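Local coordinates for malonate decarboxylase subunit alpha (Acinetobacter baumannii ATCC 17978, PDB 6MPR), which probably acts as the acyl-carrier-protein transferase of malonate decarboxylase, loading malonate onto the carrier protein and releasing acetate, at residues Gly383-Phe388 / Ala458-Ala463. Residues are numbered along the deposited sequence; the frame is centred on the assembly and turned at random. Where two conformers were deposited one is given.
Sequences GRLAGF and AGLPLA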
loop_
_atom_site.group_PDB
_atom_site.type_symbol
_atom_site.label_atom_id
_atom_site.label_comp_id
_atom_site.label_asym_id
_atom_site.label_seq_id
_atom_site.Cartn_x
_atom_site.Cartn_y
_atom_site.Cartn_z
ATOM N N GLY A 383 19.891 -24.173 2.267
ATOM C CA GLY A 383 20.681 -23.623 3.347
ATOM C C GLY A 383 20.715 -22.112 3.452
ATOM O O GLY A 383 21.396 -21.593 4.349
ATOM N N ARG A 384 20.026 -21.382 2.568
ATOM C CA ARG A 384 20.109 -19.920 2.513
ATOM C C ARG A 384 18.714 -19.288 2.479
ATOM O O ARG A 384 18.155 -19.040 1.412
ATOM C CB ARG A 384 20.937 -19.500 1.301
ATOM C CG ARG A 384 22.379 -20.033 1.356
ATOM C CD ARG A 384 22.991 -20.111 -0.044
ATOM N NE ARG A 384 24.439 -20.341 -0.011
ATOM C CZ ARG A 384 25.014 -21.519 0.223
ATOM N NH1 ARG A 384 24.272 -22.591 0.472
ATOM N NH2 ARG A 384 26.344 -21.622 0.230
ATOM N N LEU A 385 18.168 -18.966 3.645
ATOM C CA LEU A 385 16.801 -18.442 3.732
ATOM C C LEU A 385 16.783 -16.959 3.351
ATOM O O LEU A 385 16.740 -16.054 4.185
ATOM C CB LEU A 385 16.246 -18.694 5.128
ATOM C CG LEU A 385 14.758 -18.459 5.356
ATOM C CD1 LEU A 385 13.947 -19.237 4.349
ATOM C CD2 LEU A 385 14.405 -18.888 6.767
ATOM N N ALA A 386 16.821 -16.708 2.047
ATOM C CA ALA A 386 16.768 -15.339 1.555
ATOM C C ALA A 386 15.448 -14.681 1.962
ATOM O O ALA A 386 14.457 -15.344 2.286
ATOM C CB ALA A 386 16.930 -15.309 0.028
ATOM N N GLY A 387 15.458 -13.355 1.982
ATOM C CA GLY A 387 14.246 -12.585 2.127
ATOM C C GLY A 387 13.846 -12.027 0.781
ATOM O O GLY A 387 14.605 -12.056 -0.184
ATOM N N PHE A 388 12.628 -11.516 0.709
ATOM C CA PHE A 388 11.837 -11.038 -0.430
ATOM C C PHE A 388 12.124 -9.577 -0.798
ATOM O O PHE A 388 11.999 -9.157 -1.957
ATOM C CB PHE A 388 10.339 -11.129 -0.077
ATOM C CG PHE A 388 9.793 -12.531 0.100
ATOM C CD1 PHE A 388 10.066 -13.527 -0.818
ATOM C CD2 PHE A 388 8.941 -12.826 1.161
ATOM C CE1 PHE A 388 9.539 -14.818 -0.663
ATOM C CE2 PHE A 388 8.419 -14.106 1.327
ATOM C CZ PHE A 388 8.703 -15.104 0.402
ATOM N N ALA A 458 13.308 -25.471 7.496
ATOM C CA ALA A 458 13.157 -24.329 8.384
ATOM C C ALA A 458 11.813 -24.280 9.098
ATOM O O ALA A 458 11.614 -23.397 9.936
ATOM C CB ALA A 458 13.350 -23.023 7.605
ATOM N N GLY A 459 10.885 -25.180 8.781
ATOM C CA GLY A 459 9.589 -25.168 9.433
ATOM C C GLY A 459 8.626 -24.112 8.932
ATOM O O GLY A 459 7.800 -23.619 9.706
ATOM N N LEU A 460 8.706 -23.746 7.670
ATOM C CA LEU A 460 7.753 -22.768 7.166
ATOM C C LEU A 460 6.576 -23.473 6.503
ATOM O O LEU A 460 6.755 -24.524 5.887
ATOM C CB LEU A 460 8.408 -21.851 6.134
ATOM C CG LEU A 460 9.680 -21.133 6.576
ATOM C CD1 LEU A 460 10.387 -20.569 5.352
ATOM C CD2 LEU A 460 9.304 -20.029 7.541
ATOM N N PRO A 461 5.358 -22.927 6.586
ATOM C CA PRO A 461 4.223 -23.614 5.951
ATOM C C PRO A 461 4.191 -23.493 4.432
ATOM O O PRO A 461 3.618 -24.373 3.778
ATOM C CB PRO A 461 3.004 -22.947 6.599
ATOM C CG PRO A 461 3.507 -21.588 6.997
ATOM C CD PRO A 461 4.917 -21.809 7.440
ATOM N N LEU A 462 4.780 -22.452 3.852
ATOM C CA LEU A 462 4.796 -22.260 2.407
ATOM C C LEU A 462 6.234 -22.238 1.911
ATOM O O LEU A 462 7.128 -21.740 2.599
ATOM C CB LEU A 462 4.103 -20.942 1.998
ATOM C CG LEU A 462 2.584 -20.926 1.783
ATOM C CD1 LEU A 462 1.855 -21.126 3.069
ATOM C CD2 LEU A 462 2.158 -19.605 1.138
ATOM N N ALA A 463 6.457 -22.773 0.716
ATOM C CA ALA A 463 7.732 -22.546 0.053
ATOM C C ALA A 463 7.939 -21.042 -0.086
ATOM O O ALA A 463 7.021 -20.343 -0.516
ATOM C CB ALA A 463 7.751 -23.205 -1.325
#
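The loop around Leu385 and the turn that follows helix 450-458 approach no closer than 8.3 Å between the CA atoms of Leu385 and Ala458, so their backbones exchange no hydrogen bonds and side chains alone span the interval. Leu385 carries the contact from its side. Its CG lies opposite the backbone N and beside the carbonyl carbon (chi1 -169°), and with chi2 at 54° CD1 is placed against Leu460 and CD2 toward Ala458. CD1 touches CD1 of Leu460 at 3.9 Å, methyl against methyl, the two side chains running at a slant to each other. CD2 approaches the methyl of Ala458 more loosely, with 4.3 Å between Leu385 CD2 and Ala458 CB.

Local backbone turns present these groups. Leu385 sits at the centre of an inverse gamma turn, whose bond from Ala386 N to Arg384 O is weak. On the other segment, Gly459 leaves the helix with positive phi, and the chain bends there so that Ala458 and Leu460 both direct their CB toward Leu385. In Leu460, CG lies beside the backbone N, and CD1 continues the extended line from CA through CB and CG (chi2 165°), making it the methyl that reaches Leu385.

The side chain of Leu385 also packs on Ile130 of helix 125-131, on Ile140 of strand 136-140, which ends the parallel sheet, and on Val454 of helix 450-458, which lies in sequence between strands 429-433 and 474-477 of the mixed sheet. Leu385 therefore touches elements from both halves of the chain. Pro461 O accepts a hydrogen bond from Arg412 of the second subunit, placing the turn at the dimer interface. With 103 Å² buried and no bond imposing a direction, this purely apolar contact probably constrains the two loops only loosely, as one part of the wider packing around Leu385.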